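Local atomic coordinates of uncharacterized protein (PDB entry 3LFT), a protein that binds L-tryptophan in the cleft between its two lobes, probably as the substrate-binding component of an ABC transporter. Residues H13-L18 / A220-E225; D17-G22 / M88-D93; G68-A73 / I194-A199; S200-V205 / V224-L229. All blocks are in the same frame, centred on the assembly; numbering follows the deposited sequence.

Contact 1: H13-L18 / A220-E225. With TRP (tryptophan), chain C.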
loop_
_atom_site.group_PDB
_atom_site.type_symbol
_atom_site.label_atom_id
_atom_site.label_comp_id
_atom_site.label_asym_id
_atom_site.label_seq_id
_atom_site.Cartn_x
_atom_site.Cartn_y
_atom_site.Cartn_z
ATOM N N HIS A 13 9.383 4.297 0.248
ATOM C CA HIS A 13 9.201 3.613 1.519
ATOM C C HIS A 13 9.472 2.129 1.263
ATOM O O HIS A 13 9.390 1.680 0.120
ATOM C CB HIS A 13 7.875 4.009 2.201
ATOM C CG HIS A 13 6.635 3.495 1.549
ATOM N ND1 HIS A 13 5.696 4.303 0.940
ATOM C CD2 HIS A 13 6.121 2.246 1.546
ATOM C CE1 HIS A 13 4.666 3.562 0.565
ATOM N NE2 HIS A 13 4.912 2.307 0.903
ATOM N N PRO A 14 9.858 1.359 2.291
ATOM C CA PRO A 14 10.441 0.045 1.937
ATOM C C PRO A 14 9.515 -0.893 1.195
ATOM O O PRO A 14 9.969 -1.671 0.352
ATOM C CB PRO A 14 10.836 -0.553 3.289
ATOM C CG PRO A 14 11.122 0.661 4.148
ATOM C CD PRO A 14 10.136 1.727 3.695
ATOM N N SER A 15 8.217 -0.807 1.468
ATOM C CA SER A 15 7.262 -1.657 0.746
ATOM C C SER A 15 7.283 -1.393 -0.758
ATOM O O SER A 15 7.297 -2.324 -1.561
ATOM C CB SER A 15 5.848 -1.471 1.286
ATOM O OG SER A 15 5.769 -1.772 2.670
ATOM N N LEU A 16 7.325 -0.122 -1.146
ATOM C CA LEU A 16 7.366 0.189 -2.573
ATOM C C LEU A 16 8.668 -0.267 -3.214
ATOM O O LEU A 16 8.659 -0.724 -4.364
ATOM C CB LEU A 16 7.091 1.667 -2.875
ATOM C CG LEU A 16 5.780 2.260 -2.338
ATOM C CD1 LEU A 16 5.529 3.622 -2.965
ATOM C CD2 LEU A 16 4.551 1.371 -2.548
ATOM N N ASP A 17 9.777 -0.138 -2.500
ATOM C CA ASP A 17 11.051 -0.637 -3.014
ATOM C C ASP A 17 10.989 -2.142 -3.285
ATOM O O ASP A 17 11.504 -2.616 -4.297
ATOM C CB ASP A 17 12.180 -0.356 -2.026
ATOM C CG ASP A 17 12.477 1.119 -1.843
ATOM O OD1 ASP A 17 12.203 1.942 -2.729
ATOM O OD2 ASP A 17 13.105 1.438 -0.814
ATOM N N LEU A 18 10.333 -2.892 -2.398
ATOM C CA LEU A 18 10.196 -4.338 -2.564
ATOM C C LEU A 18 9.257 -4.693 -3.728
ATOM O O LEU A 18 9.539 -5.639 -4.485
ATOM C CB LEU A 18 9.761 -4.992 -1.249
ATOM C CG LEU A 18 9.715 -6.515 -1.196
ATOM C CD1 LEU A 18 10.993 -7.209 -1.692
ATOM C CD2 LEU A 18 9.408 -6.928 0.238
ATOM N N ALA A 220 1.499 -2.740 7.079
ATOM C CA ALA A 220 2.641 -3.198 6.287
ATOM C C ALA A 220 3.658 -3.879 7.159
ATOM O O ALA A 220 3.925 -3.428 8.274
ATOM C CB ALA A 220 3.325 -2.027 5.578
ATOM N N THR A 221 4.248 -4.955 6.642
ATOM C CA THR A 221 5.365 -5.619 7.299
ATOM C C THR A 221 6.461 -4.634 7.629
ATOM O O THR A 221 7.006 -4.674 8.720
ATOM C CB THR A 221 5.901 -6.769 6.436
ATOM O OG1 THR A 221 4.848 -7.730 6.279
ATOM C CG2 THR A 221 7.117 -7.447 7.049
ATOM N N ALA A 222 6.757 -3.737 6.690
ATOM C CA ALA A 222 7.823 -2.774 6.885
ATOM C C ALA A 222 7.573 -1.827 8.058
ATOM O O ALA A 222 8.530 -1.350 8.657
ATOM C CB ALA A 222 8.054 -1.991 5.612
HETATM N N MSE A 223 6.302 -1.550 8.352
HETATM C CA MSE A 223 5.950 -0.741 9.516
HETATM C C MSE A 223 5.979 -1.568 10.795
HETATM O O MSE A 223 6.531 -1.134 11.798
HETATM C CB MSE A 223 4.590 -0.072 9.325
HETATM C CG MSE A 223 4.608 1.026 8.230
HETATM SE SE MSE A 223 2.993 2.111 8.170
HETATM C CE MSE A 223 1.924 1.155 6.867
ATOM N N VAL A 224 5.424 -2.779 10.762
ATOM C CA VAL A 224 5.479 -3.642 11.926
ATOM C C VAL A 224 6.923 -3.891 12.322
ATOM O O VAL A 224 7.244 -3.896 13.514
ATOM C CB VAL A 224 4.703 -4.969 11.709
ATOM C CG1 VAL A 224 4.906 -5.934 12.894
ATOM C CG2 VAL A 224 3.197 -4.685 11.549
ATOM N N GLU A 225 7.816 -4.059 11.351
ATOM C CA GLU A 225 9.178 -4.430 11.705
ATOM C C GLU A 225 9.985 -3.343 12.405
ATOM O O GLU A 225 10.995 -3.664 13.025
ATOM C CB GLU A 225 9.911 -5.076 10.540
ATOM C CG GLU A 225 10.208 -4.233 9.365
ATOM C CD GLU A 225 10.741 -5.079 8.191
ATOM O OE1 GLU A 225 10.786 -4.580 7.050
ATOM O OE2 GLU A 225 11.110 -6.259 8.412
HETATM N N TRP C . -1.511 0.147 -2.145
HETATM C CA TRP C . -0.948 1.510 -1.913
HETATM C C TRP C . -1.652 2.507 -2.775
HETATM O O TRP C . -1.124 3.593 -3.027
HETATM C CB TRP C . 0.567 1.498 -2.177
HETATM C CG TRP C . 1.283 0.549 -1.250
HETATM C CD1 TRP C . 1.727 -0.744 -1.528
HETATM C CD2 TRP C . 1.622 0.804 0.155
HETATM N NE1 TRP C . 2.312 -1.281 -0.406
HETATM C CE2 TRP C . 2.266 -0.428 0.618
HETATM C CE3 TRP C . 1.409 1.880 0.985
HETATM C CZ2 TRP C . 2.690 -0.487 1.933
HETATM C CZ3 TRP C . 1.842 1.785 2.304
HETATM C CH2 TRP C . 2.479 0.611 2.754
HETATM O OXT TRP C . -2.770 2.229 -3.231
HETATM O O HOH W 1 5.868 -4.181 3.881
#

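Contact 2: D17-G22 / M88-D93. With TRP (tryptophan), chain C.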
loop_
_atom_site.group_PDB
_atom_site.type_symbol
_atom_site.label_atom_id
_atom_site.label_comp_id
_atom_site.label_asym_id
_atom_site.label_seq_id
_atom_site.Cartn_x
_atom_site.Cartn_y
_atom_site.Cartn_z
ATOM N N ASP A 17 9.777 -0.138 -2.500
ATOM C CA ASP A 17 11.051 -0.637 -3.014
ATOM C C ASP A 17 10.989 -2.142 -3.285
ATOM O O ASP A 17 11.504 -2.616 -4.297
ATOM C CB ASP A 17 12.180 -0.356 -2.026
ATOM C CG ASP A 17 12.477 1.119 -1.843
ATOM O OD1 ASP A 17 12.203 1.942 -2.729
ATOM O OD2 ASP A 17 13.105 1.438 -0.814
ATOM N N LEU A 18 10.333 -2.892 -2.398
ATOM C CA LEU A 18 10.196 -4.338 -2.564
ATOM C C LEU A 18 9.257 -4.693 -3.728
ATOM O O LEU A 18 9.539 -5.639 -4.485
ATOM C CB LEU A 18 9.761 -4.992 -1.249
ATOM C CG LEU A 18 9.715 -6.515 -1.196
ATOM C CD1 LEU A 18 10.993 -7.209 -1.692
ATOM C CD2 LEU A 18 9.408 -6.928 0.238
ATOM N N ILE A 19 8.177 -3.933 -3.895
ATOM C CA ILE A 19 7.337 -4.085 -5.076
ATOM C C ILE A 19 8.158 -3.877 -6.354
ATOM O O ILE A 19 8.057 -4.681 -7.294
ATOM C CB ILE A 19 6.124 -3.143 -5.013
ATOM C CG1 ILE A 19 5.211 -3.590 -3.865
ATOM C CG2 ILE A 19 5.375 -3.117 -6.354
ATOM C CD1 ILE A 19 4.162 -2.552 -3.542
ATOM N N TYR A 20 8.984 -2.832 -6.394
ATOM C CA TYR A 20 9.786 -2.599 -7.581
ATOM C C TYR A 20 10.771 -3.751 -7.833
ATOM O O TYR A 20 10.969 -4.161 -8.985
ATOM C CB TYR A 20 10.484 -1.225 -7.544
ATOM C CG TYR A 20 11.275 -0.913 -8.803
ATOM C CD1 TYR A 20 12.607 -0.502 -8.726
ATOM C CD2 TYR A 20 10.696 -1.061 -10.060
ATOM C CE1 TYR A 20 13.329 -0.213 -9.890
ATOM C CE2 TYR A 20 11.419 -0.793 -11.218
ATOM C CZ TYR A 20 12.714 -0.378 -11.116
ATOM O OH TYR A 20 13.416 -0.109 -12.276
ATOM N N LYS A 21 11.387 -4.283 -6.776
ATOM C CA LYS A 21 12.254 -5.454 -6.906
ATOM C C LYS A 21 11.460 -6.599 -7.534
ATOM O O LYS A 21 11.936 -7.277 -8.457
ATOM C CB LYS A 21 12.824 -5.853 -5.537
ATOM C CG LYS A 21 13.277 -7.311 -5.410
ATOM C CD LYS A 21 14.647 -7.563 -6.017
ATOM C CE LYS A 21 15.026 -9.026 -5.866
ATOM N NZ LYS A 21 14.254 -9.685 -4.768
ATOM N N GLY A 22 10.237 -6.818 -7.033
ATOM C CA GLY A 22 9.339 -7.841 -7.593
ATOM C C GLY A 22 9.027 -7.621 -9.064
ATOM O O GLY A 22 9.033 -8.566 -9.849
HETATM N N MSE A 88 -0.944 -0.356 -13.181
HETATM C CA MSE A 88 -0.976 -0.110 -11.758
HETATM C C MSE A 88 -0.152 -1.156 -11.012
HETATM O O MSE A 88 -0.353 -2.362 -11.210
HETATM C CB MSE A 88 -2.411 -0.230 -11.244
HETATM C CG MSE A 88 -3.423 0.724 -11.901
HETATM SE SE MSE A 88 -5.237 0.482 -11.215
HETATM C CE MSE A 88 -5.523 -1.384 -11.653
ATOM N N ALA A 89 0.780 -0.689 -10.170
ATOM C CA ALA A 89 1.505 -1.600 -9.278
ATOM C C ALA A 89 1.089 -1.326 -7.837
ATOM O O ALA A 89 1.596 -0.377 -7.194
ATOM C CB ALA A 89 2.992 -1.416 -9.445
ATOM N N ALA A 90 0.174 -2.163 -7.348
ATOM C CA ALA A 90 -0.334 -2.091 -5.973
ATOM C C ALA A 90 -1.162 -0.834 -5.707
ATOM O O ALA A 90 -0.801 0.028 -4.898
ATOM C CB ALA A 90 0.804 -2.256 -4.945
ATOM N N ILE A 91 -2.310 -0.756 -6.388
ATOM C CA ILE A 91 -3.299 0.310 -6.178
ATOM C C ILE A 91 -4.431 -0.344 -5.380
ATOM O O ILE A 91 -5.091 -1.271 -5.849
ATOM C CB ILE A 91 -3.809 0.835 -7.537
ATOM C CG1 ILE A 91 -2.833 1.868 -8.132
ATOM C CG2 ILE A 91 -5.179 1.511 -7.401
ATOM C CD1 ILE A 91 -1.334 1.536 -8.095
ATOM N N THR A 92 -4.656 0.142 -4.162
ATOM C CA THR A 92 -5.584 -0.535 -3.246
ATOM C C THR A 92 -7.039 -0.525 -3.722
ATOM O O THR A 92 -7.762 -1.509 -3.570
ATOM C CB THR A 92 -5.430 0.037 -1.820
ATOM O OG1 THR A 92 -4.162 -0.383 -1.309
ATOM C CG2 THR A 92 -6.540 -0.359 -0.856
ATOM N N ASP A 93 -7.462 0.586 -4.315
ATOM C CA ASP A 93 -8.862 0.725 -4.749
ATOM C C ASP A 93 -8.929 1.377 -6.131
ATOM O O ASP A 93 -9.158 2.580 -6.244
ATOM C CB ASP A 93 -9.661 1.551 -3.732
ATOM C CG ASP A 93 -11.099 1.793 -4.158
ATOM O OD1 ASP A 93 -11.594 1.126 -5.090
ATOM O OD2 ASP A 93 -11.734 2.668 -3.551
HETATM N N TRP C . -1.511 0.147 -2.145
HETATM C CA TRP C . -0.948 1.510 -1.913
HETATM C C TRP C . -1.652 2.507 -2.775
HETATM O O TRP C . -1.124 3.593 -3.027
HETATM C CB TRP C . 0.567 1.498 -2.177
HETATM C CG TRP C . 1.283 0.549 -1.250
HETATM C CD1 TRP C . 1.727 -0.744 -1.528
HETATM C CD2 TRP C . 1.622 0.804 0.155
HETATM N NE1 TRP C . 2.312 -1.281 -0.406
HETATM C CE2 TRP C . 2.266 -0.428 0.618
HETATM C CE3 TRP C . 1.409 1.880 0.985
HETATM C CZ2 TRP C . 2.690 -0.487 1.933
HETATM C CZ3 TRP C . 1.842 1.785 2.304
HETATM C CH2 TRP C . 2.479 0.611 2.754
HETATM O OXT TRP C . -2.770 2.229 -3.231
#

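Contact 3: G68-A73 / I194-A199. With TRP (tryptophan), chain C.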
loop_
_atom_site.group_PDB
_atom_site.type_symbol
_atom_site.label_atom_id
_atom_site.label_comp_id
_atom_site.label_asym_id
_atom_site.label_seq_id
_atom_site.Cartn_x
_atom_site.Cartn_y
_atom_site.Cartn_z
ATOM N N GLY A 68 2.853 2.735 -12.700
ATOM C CA GLY A 68 2.766 3.590 -11.524
ATOM C C GLY A 68 2.729 2.760 -10.263
ATOM O O GLY A 68 1.793 1.978 -10.052
ATOM N N ILE A 69 3.760 2.916 -9.436
ATOM C CA ILE A 69 3.831 2.216 -8.142
ATOM C C ILE A 69 3.217 3.113 -7.083
ATOM O O ILE A 69 3.756 4.185 -6.789
ATOM C CB ILE A 69 5.291 1.827 -7.744
ATOM C CG1 ILE A 69 6.001 1.113 -8.901
ATOM C CG2 ILE A 69 5.245 0.943 -6.483
ATOM C CD1 ILE A 69 7.466 0.711 -8.607
ATOM N N ALA A 70 2.069 2.650 -6.570
ATOM C CA ALA A 70 1.187 3.335 -5.604
ATOM C C ALA A 70 0.195 4.243 -6.324
ATOM O O ALA A 70 0.448 4.734 -7.434
ATOM C CB ALA A 70 1.974 4.094 -4.494
ATOM N N THR A 71 -0.942 4.446 -5.684
ATOM C CA THR A 71 -2.079 5.137 -6.265
ATOM C C THR A 71 -1.746 6.535 -6.832
ATOM O O THR A 71 -2.104 6.805 -7.971
ATOM C CB THR A 71 -3.277 5.143 -5.267
ATOM O OG1 THR A 71 -3.769 3.813 -5.136
ATOM C CG2 THR A 71 -4.419 6.029 -5.746
ATOM N N PRO A 72 -1.018 7.386 -6.084
ATOM C CA PRO A 72 -0.766 8.712 -6.689
ATOM C C PRO A 72 0.076 8.651 -7.962
ATOM O O PRO A 72 -0.087 9.501 -8.845
ATOM C CB PRO A 72 -0.030 9.466 -5.588
ATOM C CG PRO A 72 -0.533 8.798 -4.312
ATOM C CD PRO A 72 -0.593 7.332 -4.673
ATOM N N ALA A 73 0.974 7.674 -8.068
ATOM C CA ALA A 73 1.773 7.534 -9.281
ATOM C C ALA A 73 0.935 7.046 -10.450
ATOM O O ALA A 73 1.022 7.590 -11.542
ATOM C CB ALA A 73 2.961 6.631 -9.058
ATOM N N ILE A 194 -3.142 0.987 4.439
ATOM C CA ILE A 194 -2.088 0.918 3.425
ATOM C C ILE A 194 -1.971 2.343 2.841
ATOM O O ILE A 194 -2.659 2.682 1.871
ATOM C CB ILE A 194 -2.391 -0.155 2.348
ATOM C CG1 ILE A 194 -2.707 -1.517 2.971
ATOM C CG2 ILE A 194 -1.212 -0.289 1.407
ATOM C CD1 ILE A 194 -3.248 -2.511 1.939
ATOM N N ASP A 195 -1.139 3.155 3.484
ATOM C CA ASP A 195 -1.127 4.603 3.298
ATOM C C ASP A 195 0.317 5.023 3.047
ATOM O O ASP A 195 1.199 4.793 3.884
ATOM C CB ASP A 195 -1.689 5.271 4.561
ATOM C CG ASP A 195 -1.764 6.773 4.439
ATOM O OD1 ASP A 195 -0.703 7.436 4.443
ATOM O OD2 ASP A 195 -2.902 7.297 4.306
ATOM N N ASN A 196 0.582 5.635 1.896
ATOM C CA ASN A 196 1.959 5.983 1.529
ATOM C C ASN A 196 2.550 7.093 2.390
ATOM O O ASN A 196 3.751 7.087 2.671
ATOM C CB ASN A 196 2.023 6.417 0.070
ATOM C CG ASN A 196 1.640 5.303 -0.860
ATOM O OD1 ASN A 196 2.423 4.382 -1.082
ATOM N ND2 ASN A 196 0.436 5.369 -1.420
ATOM N N THR A 197 1.725 8.063 2.771
ATOM C CA THR A 197 2.176 9.195 3.597
ATOM C C THR A 197 2.672 8.682 4.951
ATOM O O THR A 197 3.801 8.970 5.361
ATOM C CB THR A 197 1.042 10.254 3.767
ATOM O OG1 THR A 197 0.599 10.672 2.461
ATOM C CG2 THR A 197 1.504 11.468 4.580
ATOM N N ILE A 198 1.836 7.896 5.630
ATOM C CA ILE A 198 2.224 7.412 6.951
ATOM C C ILE A 198 3.358 6.401 6.787
ATOM O O ILE A 198 4.278 6.374 7.605
ATOM C CB ILE A 198 1.033 6.818 7.732
ATOM C CG1 ILE A 198 -0.137 7.811 7.771
ATOM C CG2 ILE A 198 1.443 6.397 9.147
ATOM C CD1 ILE A 198 0.157 9.194 8.393
ATOM N N ALA A 199 3.328 5.584 5.734
ATOM C CA ALA A 199 4.434 4.620 5.579
ATOM C C ALA A 199 5.778 5.323 5.405
ATOM O O ALA A 199 6.813 4.864 5.906
ATOM C CB ALA A 199 4.186 3.653 4.427
HETATM N N TRP C . -1.511 0.147 -2.145
HETATM C CA TRP C . -0.948 1.510 -1.913
HETATM C C TRP C . -1.652 2.507 -2.775
HETATM O O TRP C . -1.124 3.593 -3.027
HETATM C CB TRP C . 0.567 1.498 -2.177
HETATM C CG TRP C . 1.283 0.549 -1.250
HETATM C CD1 TRP C . 1.727 -0.744 -1.528
HETATM C CD2 TRP C . 1.622 0.804 0.155
HETATM N NE1 TRP C . 2.312 -1.281 -0.406
HETATM C CE2 TRP C . 2.266 -0.428 0.618
HETATM C CE3 TRP C . 1.409 1.880 0.985
HETATM C CZ2 TRP C . 2.690 -0.487 1.933
HETATM C CZ3 TRP C . 1.842 1.785 2.304
HETATM C CH2 TRP C . 2.479 0.611 2.754
HETATM O OXT TRP C . -2.770 2.229 -3.231
#

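Contact 4: S200-V205 / V224-L229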
loop_
_atom_site.group_PDB
_atom_site.type_symbol
_atom_site.label_atom_id
_atom_site.label_comp_id
_atom_site.label_asym_id
_atom_site.label_seq_id
_atom_site.Cartn_x
_atom_site.Cartn_y
_atom_site.Cartn_z
ATOM N N SER A 200 5.767 6.443 4.684
ATOM C CA SER A 200 6.985 7.203 4.454
ATOM C C SER A 200 7.476 7.911 5.717
ATOM O O SER A 200 8.664 8.228 5.813
ATOM C CB SER A 200 6.779 8.194 3.302
ATOM O OG SER A 200 6.022 9.308 3.729
ATOM N N GLY A 201 6.574 8.159 6.669
ATOM C CA GLY A 201 6.946 8.809 7.924
ATOM C C GLY A 201 6.760 7.917 9.130
ATOM O O GLY A 201 6.617 8.424 10.244
ATOM N N PHE A 202 6.777 6.597 8.934
ATOM C CA PHE A 202 6.389 5.713 10.038
ATOM C C PHE A 202 7.301 5.761 11.278
ATOM O O PHE A 202 6.803 5.675 12.399
ATOM C CB PHE A 202 6.117 4.281 9.582
ATOM C CG PHE A 202 5.471 3.461 10.655
ATOM C CD1 PHE A 202 4.151 3.704 11.041
ATOM C CD2 PHE A 202 6.203 2.492 11.347
ATOM C CE1 PHE A 202 3.571 2.996 12.079
ATOM C CE2 PHE A 202 5.598 1.774 12.384
ATOM C CZ PHE A 202 4.295 2.034 12.733
ATOM N N PRO A 203 8.627 5.911 11.100
ATOM C CA PRO A 203 9.445 6.046 12.317
ATOM C C PRO A 203 9.031 7.228 13.199
ATOM O O PRO A 203 9.229 7.172 14.420
ATOM C CB PRO A 203 10.863 6.187 11.764
ATOM C CG PRO A 203 10.806 5.348 10.493
ATOM C CD PRO A 203 9.459 5.683 9.901
ATOM N N THR A 204 8.406 8.253 12.620
ATOM C CA THR A 204 7.909 9.400 13.399
ATOM C C THR A 204 6.717 8.989 14.261
ATOM O O THR A 204 6.574 9.451 15.396
ATOM C CB THR A 204 7.510 10.557 12.482
ATOM O OG1 THR A 204 8.663 10.962 11.744
ATOM C CG2 THR A 204 6.964 11.749 13.264
ATOM N N VAL A 205 5.870 8.100 13.733
ATOM C CA VAL A 205 4.768 7.563 14.526
ATOM C C VAL A 205 5.331 6.810 15.731
ATOM O O VAL A 205 4.878 7.010 16.868
ATOM C CB VAL A 205 3.872 6.612 13.695
ATOM C CG1 VAL A 205 2.741 6.068 14.554
ATOM C CG2 VAL A 205 3.309 7.311 12.448
ATOM N N VAL A 224 5.424 -2.779 10.762
ATOM C CA VAL A 224 5.479 -3.642 11.926
ATOM C C VAL A 224 6.923 -3.891 12.322
ATOM O O VAL A 224 7.244 -3.896 13.514
ATOM C CB VAL A 224 4.703 -4.969 11.709
ATOM C CG1 VAL A 224 4.906 -5.934 12.894
ATOM C CG2 VAL A 224 3.197 -4.685 11.549
ATOM N N GLU A 225 7.816 -4.059 11.351
ATOM C CA GLU A 225 9.178 -4.430 11.705
ATOM C C GLU A 225 9.985 -3.343 12.405
ATOM O O GLU A 225 10.995 -3.664 13.025
ATOM C CB GLU A 225 9.911 -5.076 10.540
ATOM C CG GLU A 225 10.208 -4.233 9.365
ATOM C CD GLU A 225 10.741 -5.079 8.191
ATOM O OE1 GLU A 225 10.786 -4.580 7.050
ATOM O OE2 GLU A 225 11.110 -6.259 8.412
ATOM N N VAL A 226 9.546 -2.082 12.311
ATOM C CA VAL A 226 10.261 -0.981 12.983
ATOM C C VAL A 226 9.504 -0.406 14.184
ATOM O O VAL A 226 9.811 0.683 14.653
ATOM C CB VAL A 226 10.719 0.153 12.013
ATOM C CG1 VAL A 226 11.566 -0.418 10.878
ATOM C CG2 VAL A 226 9.512 0.916 11.456
ATOM N N GLY A 227 8.532 -1.138 14.710
ATOM C CA GLY A 227 7.942 -0.745 15.994
ATOM C C GLY A 227 6.437 -0.925 16.089
ATOM O O GLY A 227 5.851 -0.671 17.147
ATOM N N GLY A 228 5.781 -1.343 15.016
ATOM C CA GLY A 228 4.366 -1.690 15.131
ATOM C C GLY A 228 4.197 -3.011 15.855
ATOM O O GLY A 228 5.144 -3.811 15.935
ATOM N N LEU A 229 3.007 -3.246 16.402
ATOM C CA LEU A 229 2.716 -4.475 17.108
ATOM C C LEU A 229 2.421 -5.628 16.149
ATOM O O LEU A 229 3.032 -6.697 16.252
ATOM C CB LEU A 229 1.541 -4.251 18.057
ATOM C CG LEU A 229 0.960 -5.526 18.690
ATOM C CD1 LEU A 229 1.990 -6.233 19.555
ATOM C CD2 LEU A 229 -0.308 -5.221 19.488
#

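Contact 1: H13-L18 / A220-E225
Ala220 opens the second side of this contact with its methyl, whose CB lies 3.8 Å from Ser15 OG and which also turns to the indole of the bound tryptophan. The contact bridges the cleft of a two-lobed periplasmic-binding-protein fold: residues 13-18 begin helix 14-29 of the first lobe, and residues 220-225 carry the short helix 221-224, which follows strand 216-218 of the second. Ala220 and His13 are the N-cap residues of their helices, and both line the pocket. The chain then passes Thr221 and reaches Ala222, the centre of the contact. Its methyl fits between two residues of the facing helix, with Ala222 CB 3.9 Å from Pro14 CB and 3.7 Å from Ser15 OG. A water adds the polar link: it accepts from Ala222 N at 3.0 Å and is hydrogen-bonded to Ser15 OG at 2.7 Å, so this N-H in the first turn of helix 221-224 is linked to the other lobe through one molecule. Further on, selenomethionine Met223 bends at chi3 (-92°) and brings CE toward the indole. On the facing side, Leu16 CD2 sits over the five-membered ring and His13 NE2 over the six-membered ring, on the same indole face, while Leu16 CG packs on one face of the His13 imidazole, offset toward the rim. Ser15 OG stands beside its own backbone N (chi1 -58°), directed at the water and the two alanine methyls, and Ser15 CB approaches the ligand, 3.4 Å from tryptophan CZ2.

Contact 2: D17-G22 / M88-D93
Ile19 faces Ala89 and Ala90 with two different branches. Its CG1 arm stands beside the backbone N (chi1 -67°) and runs on extended, which carries CD1 to 3.7 Å from Ala90 CB; the other branch, CG2, makes a looser contact with Ala89, Ile19 CG2 to Ala89 CB 4.3 Å. One isoleucine thus spans two successive alanine methyls, packing helix 14-29 on the end of strand 86-89 within the first lobe, a helix-on-sheet contact of the periplasmic-binding-protein fold. The same CD1 also touches the ligand, 3.6 Å from tryptophan CD1, and the two groups close round the CD1 edge of the pyrrole part, Ala90 CB near the ring plane and Ile19 CD1 to one side of it.

At this turn, where Ala90 has a positive phi (67°), its carbonyl faces the ligand, and Ala90 O accepts from the tryptophan N at 2.8 Å. Thr92 OG1 accepts from the same N at 2.8 Å, while the backbone N of Thr92 donates to tryptophan OXT with an angle of 162°. Thr92 OG1 is also hydrogen-bonded to Asp115 O, a second-shell link that helps to position the hydroxyl. The two chemistries meet at Ala90: its methyl packs on Ile19 and the ring, while its carbonyl and Thr92 grip the ligand's amino group, consistent with a site that recognises a free amino acid.

Contact 3: G68-A73 / I194-A199
Across the cleft of the two-lobed periplasmic-binding-protein fold, the turn from strand 65-69 into helix 71-80 faces the start of helix 196-200, with the CA atoms of Ala70 and Asn196 7.6 Å apart. Ala70, the N-cap, points its methyl across the gap against both ends of the Asn196 amide, Ala70 CB 3.5 Å from Asn196 OD1. Pro72 CD approaches Asn196 ND2 at 3.9 Å, the two side chains coming from opposite directions. Asn196 CG stands beside its backbone N (chi1 -63°), which carries the amide to the ligand carboxylate, the firmer link between the lobes. Tryptophan O accepts from Asn196 ND2 of one lobe at 2.9 Å and from Thr71 N of the other, the latter almost straight at 176°, while Thr71 OG1 donates to tryptophan OXT at 2.7 Å. The N-terminal end of helix 71-80 probably helps stabilise the negative charge. Ile194 CG2 packs over the indole face opposite His13 and Leu16, 3.3 Å from tryptophan CD2, while Ala199 CB touches the six-membered ring obliquely from the His13 side. Asp195 caps the second helix: its OD1 accepts from Ile198 N at 2.8 Å, on the anti side and 22° out of the carboxylate plane.

Contact 4: S200-V205 / V224-L229
The phenyl ring of Phe202 is met at its edge: Val226 CG2 lies in the ring plane, 3.7 Å from Phe202 CD2, and Gly228 N sits farther round the same rim, 4.1 Å from Phe202 CE2. The Met223 carbonyl also comes up to CE2. Because the amide N is close to the plane and not above it, it does not make an N-H to pi contact. With CG anti to the backbone N (chi1 -169°), Phe202 reaches out from the start of helix 202-208 toward the loop that joins helix 221-224 to strand 230-233. Val226 comes past it in the opposite direction, so the two side chains lie alongside each other, and the branch that touches, CG2, is the one held between the backbone N and the carbonyl carbon.

The loop is shaped by a type I beta turn from Val224 to Gly227, closed by Gly227 N to Val224 O at 3.3 Å. Gly227, the last residue of the turn, has a phi of 141°, and the chain then brings the bare backbone of Gly228 up to the ring. Ile216 and Pro218 of strand 216-218 also touch Phe202, which places the ring between that strand and the loop in the second lobe. The contact is mainly van der Waals, a ring edge against a methyl and a peptide N, so these two segments are matched by shape rather than by directional bonds.

Contacts 1, 2 and 3 all touch the bound tryptophan, with centres 9 to 11 Å apart. Contacts 1 and 3 cross the cleft, whereas contact 2 lies within the first lobe and contact 4 within the second. Contacts 1 and 2 share helix 14-29, and contacts 2 and 3 are tied through neighbouring strands by probable hydrogen bonds, Ala89 N to Gly68 O (2.9 Å) and Ala70 N to Ala89 O (3.1 Å). His13 and Leu16 of contact 1 pack on Asn196 of contact 3. Contact 4 is set back, the Phe202 side chain about 9 Å from the ligand, yet it shares Val224 and Glu225 with contact 1, and its Val205 packs on Ile198 of contact 3.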